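Local coordinates for protein thin, isoform D (Drosophila melanogaster, PDB 6XG7) that probably acts as a RING-type ubiquitin ligase in fly muscle, of which this chain is the C-terminal NHL-repeat beta-propeller, a protein-interaction domain, at residues F33-R38 and G43-P48. Residues are numbered along the deposited sequence; the frame is centred on the assembly and turned at random.
Sequences FQLGGR and GSFTWP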
ATOM      1  N   PHE A  33     -19.582   2.483  -1.848  1.00 13.58           N
ATOM      2  CA  PHE A  33     -19.806   1.322  -2.695  1.00 13.46           C
ATOM      3  C   PHE A  33     -18.677   0.334  -2.442  1.00 11.93           C
ATOM      4  O   PHE A  33     -17.698   0.635  -1.756  1.00 11.95           O
ATOM      5  CB  PHE A  33     -19.925   1.698  -4.181  1.00 15.62           C
ATOM      6  CG  PHE A  33     -18.692   2.343  -4.771  1.00 15.26           C
ATOM      7  CD1 PHE A  33     -17.672   1.577  -5.315  1.00 14.29           C
ATOM      8  CD2 PHE A  33     -18.585   3.723  -4.828  1.00 16.60           C
ATOM      9  CE1 PHE A  33     -16.557   2.187  -5.891  1.00 14.84           C
ATOM     10  CE2 PHE A  33     -17.480   4.336  -5.385  1.00 17.42           C
ATOM     11  CZ  PHE A  33     -16.459   3.568  -5.922  1.00 15.75           C
ATOM     12  N   GLN A  34     -18.809  -0.843  -3.029  1.00 13.63           N
ATOM     13  CA  GLN A  34     -17.753  -1.838  -3.003  1.00 13.80           C
ATOM     14  C   GLN A  34     -17.659  -2.485  -4.374  1.00 14.81           C
ATOM     15  O   GLN A  34     -18.547  -2.337  -5.221  1.00 16.03           O
ATOM     16  CB  GLN A  34     -18.006  -2.891  -1.928  1.00 15.19           C
ATOM     17  CG  GLN A  34     -19.239  -3.753  -2.138  1.00 17.39           C
ATOM     18  CD  GLN A  34     -19.328  -4.804  -1.057  1.00 20.90           C
ATOM     19  OE1 GLN A  34     -19.241  -4.492   0.122  1.00 22.51           O
ATOM     20  NE2 GLN A  34     -19.436  -6.051  -1.452  1.00 24.98           N
ATOM     21  N   LEU A  35     -16.561  -3.199  -4.584  1.00 14.26           N
ATOM     22  CA  LEU A  35     -16.358  -3.947  -5.815  1.00 15.96           C
ATOM     23  C   LEU A  35     -15.589  -5.211  -5.479  1.00 14.26           C
ATOM     24  O   LEU A  35     -14.921  -5.297  -4.449  1.00 13.96           O
ATOM     25  CB  LEU A  35     -15.627  -3.132  -6.882  1.00 18.03           C
ATOM     26  CG  LEU A  35     -14.300  -2.495  -6.462  1.00 17.10           C
ATOM     27  CD1 LEU A  35     -13.377  -2.207  -7.615  1.00 19.53           C
ATOM     28  CD2 LEU A  35     -14.527  -1.184  -5.735  1.00 17.23           C
ATOM     29  N   GLY A  36     -15.693  -6.193  -6.368  1.00 16.35           N
ATOM     30  CA  GLY A  36     -15.002  -7.451  -6.191  1.00 16.50           C
ATOM     31  C   GLY A  36     -15.911  -8.646  -5.987  1.00 17.18           C
ATOM     32  O   GLY A  36     -16.926  -8.801  -6.680  1.00 18.83           O
ATOM     33  N   GLY A  37     -15.554  -9.500  -5.043  1.00 17.60           N
ATOM     34  CA  GLY A  37     -16.154 -10.813  -4.888  1.00 18.73           C
ATOM     35  C   GLY A  37     -15.225 -11.871  -5.449  1.00 17.50           C
ATOM     36  O   GLY A  37     -14.495 -11.637  -6.415  1.00 17.05           O
ATOM     37  N   ARG A  38     -15.220 -13.051  -4.821  1.00 18.26           N
ATOM     38  CA  ARG A  38     -14.219 -14.046  -5.188  1.00 20.21           C
ATOM     39  C   ARG A  38     -14.380 -14.518  -6.630  1.00 19.86           C
ATOM     40  O   ARG A  38     -15.481 -14.839  -7.087  1.00 20.87           O
ATOM     41  CB  ARG A  38     -14.222 -15.270  -4.259  1.00 24.48           C
ATOM     42  CG  ARG A  38     -13.095 -16.244  -4.665  1.00 29.43           C
ATOM     43  CD  ARG A  38     -12.830 -17.426  -3.743  1.00 34.87           C
ATOM     44  NE  ARG A  38     -11.858 -18.326  -4.379  1.00 39.56           N
ATOM     45  CZ  ARG A  38     -11.395 -19.453  -3.844  1.00 44.01           C
ATOM     46  NH1 ARG A  38     -11.809 -19.845  -2.643  1.00 45.59           N
ATOM     47  NH2 ARG A  38     -10.519 -20.195  -4.515  1.00 45.15           N
ATOM     48  N   GLY A  43     -13.254  -7.991 -12.814  1.00 13.06           N
ATOM     49  CA  GLY A  43     -14.062  -7.420 -11.762  1.00 13.56           C
ATOM     50  C   GLY A  43     -14.169  -8.249 -10.502  1.00 13.99           C
ATOM     51  O   GLY A  43     -14.666  -7.746  -9.486  1.00 16.06           O
ATOM     52  N   SER A  44     -13.723  -9.496 -10.529  1.00 13.02           N
ATOM     53  CA  SER A  44     -13.655 -10.342  -9.347  1.00 12.57           C
ATOM     54  C   SER A  44     -12.209 -10.393  -8.880  1.00 11.38           C
ATOM     55  O   SER A  44     -11.295 -10.209  -9.681  1.00 12.50           O
ATOM     56  CB  SER A  44     -14.138 -11.756  -9.684  1.00 15.02           C
ATOM     57  OG  SER A  44     -15.505 -11.764 -10.031  1.00 18.56           O
ATOM     58  N   PHE A  45     -12.008 -10.619  -7.579  1.00 11.91           N
ATOM     59  CA  PHE A  45     -10.684 -10.680  -6.979  1.00 13.15           C
ATOM     60  C   PHE A  45     -10.523 -12.005  -6.257  1.00 13.82           C
ATOM     61  O   PHE A  45     -11.499 -12.626  -5.829  1.00 15.39           O
ATOM     62  CB  PHE A  45     -10.456  -9.588  -5.917  1.00 12.16           C
ATOM     63  CG  PHE A  45     -10.699  -8.185  -6.404  1.00 11.73           C
ATOM     64  CD1 PHE A  45     -10.132  -7.716  -7.564  1.00 13.59           C
ATOM     65  CD2 PHE A  45     -11.503  -7.332  -5.667  1.00 13.85           C
ATOM     66  CE1 PHE A  45     -10.372  -6.425  -7.983  1.00 14.38           C
ATOM     67  CE2 PHE A  45     -11.740  -6.045  -6.084  1.00 13.91           C
ATOM     68  CZ  PHE A  45     -11.175  -5.594  -7.242  1.00 12.72           C
ATOM     69  N   THR A  46      -9.278 -12.425  -6.091  1.00 12.19           N
ATOM     70  CA  THR A  46      -8.966 -13.540  -5.203  1.00 13.24           C
ATOM     71  C   THR A  46      -7.801 -13.082  -4.342  1.00 12.90           C
ATOM     72  O   THR A  46      -6.670 -12.964  -4.830  1.00 12.45           O
ATOM     73  CB  THR A  46      -8.685 -14.842  -5.949  1.00 16.54           C
ATOM     74  OG1 THR A  46      -9.782 -15.144  -6.834  1.00 20.10           O
ATOM     75  CG2 THR A  46      -8.552 -15.969  -4.943  1.00 18.12           C
ATOM     76  N   TRP A  47      -8.099 -12.765  -3.087  1.00 12.75           N
ATOM     77  CA  TRP A  47      -7.127 -12.296  -2.107  1.00 13.82           C
ATOM     78  C   TRP A  47      -6.367 -11.070  -2.593  1.00 13.56           C
ATOM     79  O   TRP A  47      -5.135 -11.078  -2.685  1.00 17.52           O
ATOM     80  CB  TRP A  47      -6.205 -13.427  -1.635  1.00 20.08           C
ATOM     81  CG  TRP A  47      -7.045 -14.493  -0.913  1.00 27.01           C
ATOM     82  CD1 TRP A  47      -7.730 -14.340   0.271  1.00 30.51           C
ATOM     83  CD2 TRP A  47      -7.329 -15.833  -1.357  1.00 31.51           C
ATOM     84  NE1 TRP A  47      -8.395 -15.509   0.595  1.00 32.58           N
ATOM     85  CE2 TRP A  47      -8.166 -16.434  -0.387  1.00 32.67           C
ATOM     86  CE3 TRP A  47      -6.939 -16.589  -2.468  1.00 33.18           C
ATOM     87  CZ2 TRP A  47      -8.632 -17.737  -0.514  1.00 34.43           C
ATOM     88  CZ3 TRP A  47      -7.400 -17.883  -2.586  1.00 34.53           C
ATOM     89  CH2 TRP A  47      -8.246 -18.437  -1.626  1.00 34.94           C
ATOM     90  N   PRO A  48      -7.072  -9.987  -2.882  1.00 12.30           N
ATOM     91  CA  PRO A  48      -6.398  -8.744  -3.274  1.00 12.89           C
ATOM     92  C   PRO A  48      -5.575  -8.169  -2.131  1.00 12.50           C
ATOM     93  O   PRO A  48      -5.889  -8.353  -0.953  1.00 13.11           O
ATOM     94  CB  PRO A  48      -7.570  -7.818  -3.619  1.00 13.95           C
ATOM     95  CG  PRO A  48      -8.687  -8.296  -2.744  1.00 15.15           C
ATOM     96  CD  PRO A  48      -8.509  -9.786  -2.618  1.00 13.63           C
TER
HETATM   97  O   HOH W   1     -16.341  -5.582  -9.330  1.00 21.49           O
HETATM   98  O   HOH W   2     -17.480 -11.213  -8.245  1.00 26.30           O
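Gly37 O accepts a hydrogen bond of 2.9 Å from Phe45 N, and this bond supports a single beta bridge between Arg38 and Phe45 in the NHL beta-propeller. Here the chain leaves strand 33-36, which pairs with the C-terminal strand 303-306 and so links the two ends of the propeller, and turns through the loop that leads to strand 51-54. The bond is moderately straight (155° at the hydrogen), its donor tilted out of the carbonyl plane. Beside it, Arg38 CA makes a CA-H...O contact of 3.1 Å with Phe45 O.

Arg38, followed from CB outward, starts with CG anti to the backbone N (chi1 -177°), and the extended chain carries the guanidinium across Thr46 to Trp47, crossing both obliquely. CB passes Phe45 O at 4.1 Å; CG reaches both that oxygen and Thr46 OG1, which is hydrogen-bonded to Gly39 O and, weakly, to Asn66 ND2; NE comes up to Thr46 CG2. At the tip, Trp47 CH2 sits 3.8 Å above one guanidinium face, offset toward its rim, with the two planes 50° apart.

Phe45 turns inward instead. Its CD2 lies 3.5 Å from Gly36 CA, CE2 lies near Leu35 O, and CZ meets Leu35 CD1 at 4.1 Å, while Val304 and Val61 pack around the ring from neighbouring strands. A CB on Gly36 would clash with CD2. An alanine here in place of Phe45 would probably open a gap beside Gly36 and leave Leu35 CD1 without its aromatic neighbour.

Water completes the seam: one molecule accepts from Gly36 N and donates to Gly43 O, and a second, donating to Gly36 O, is hydrogen-bonded to Ser44 OG at 2.7 Å.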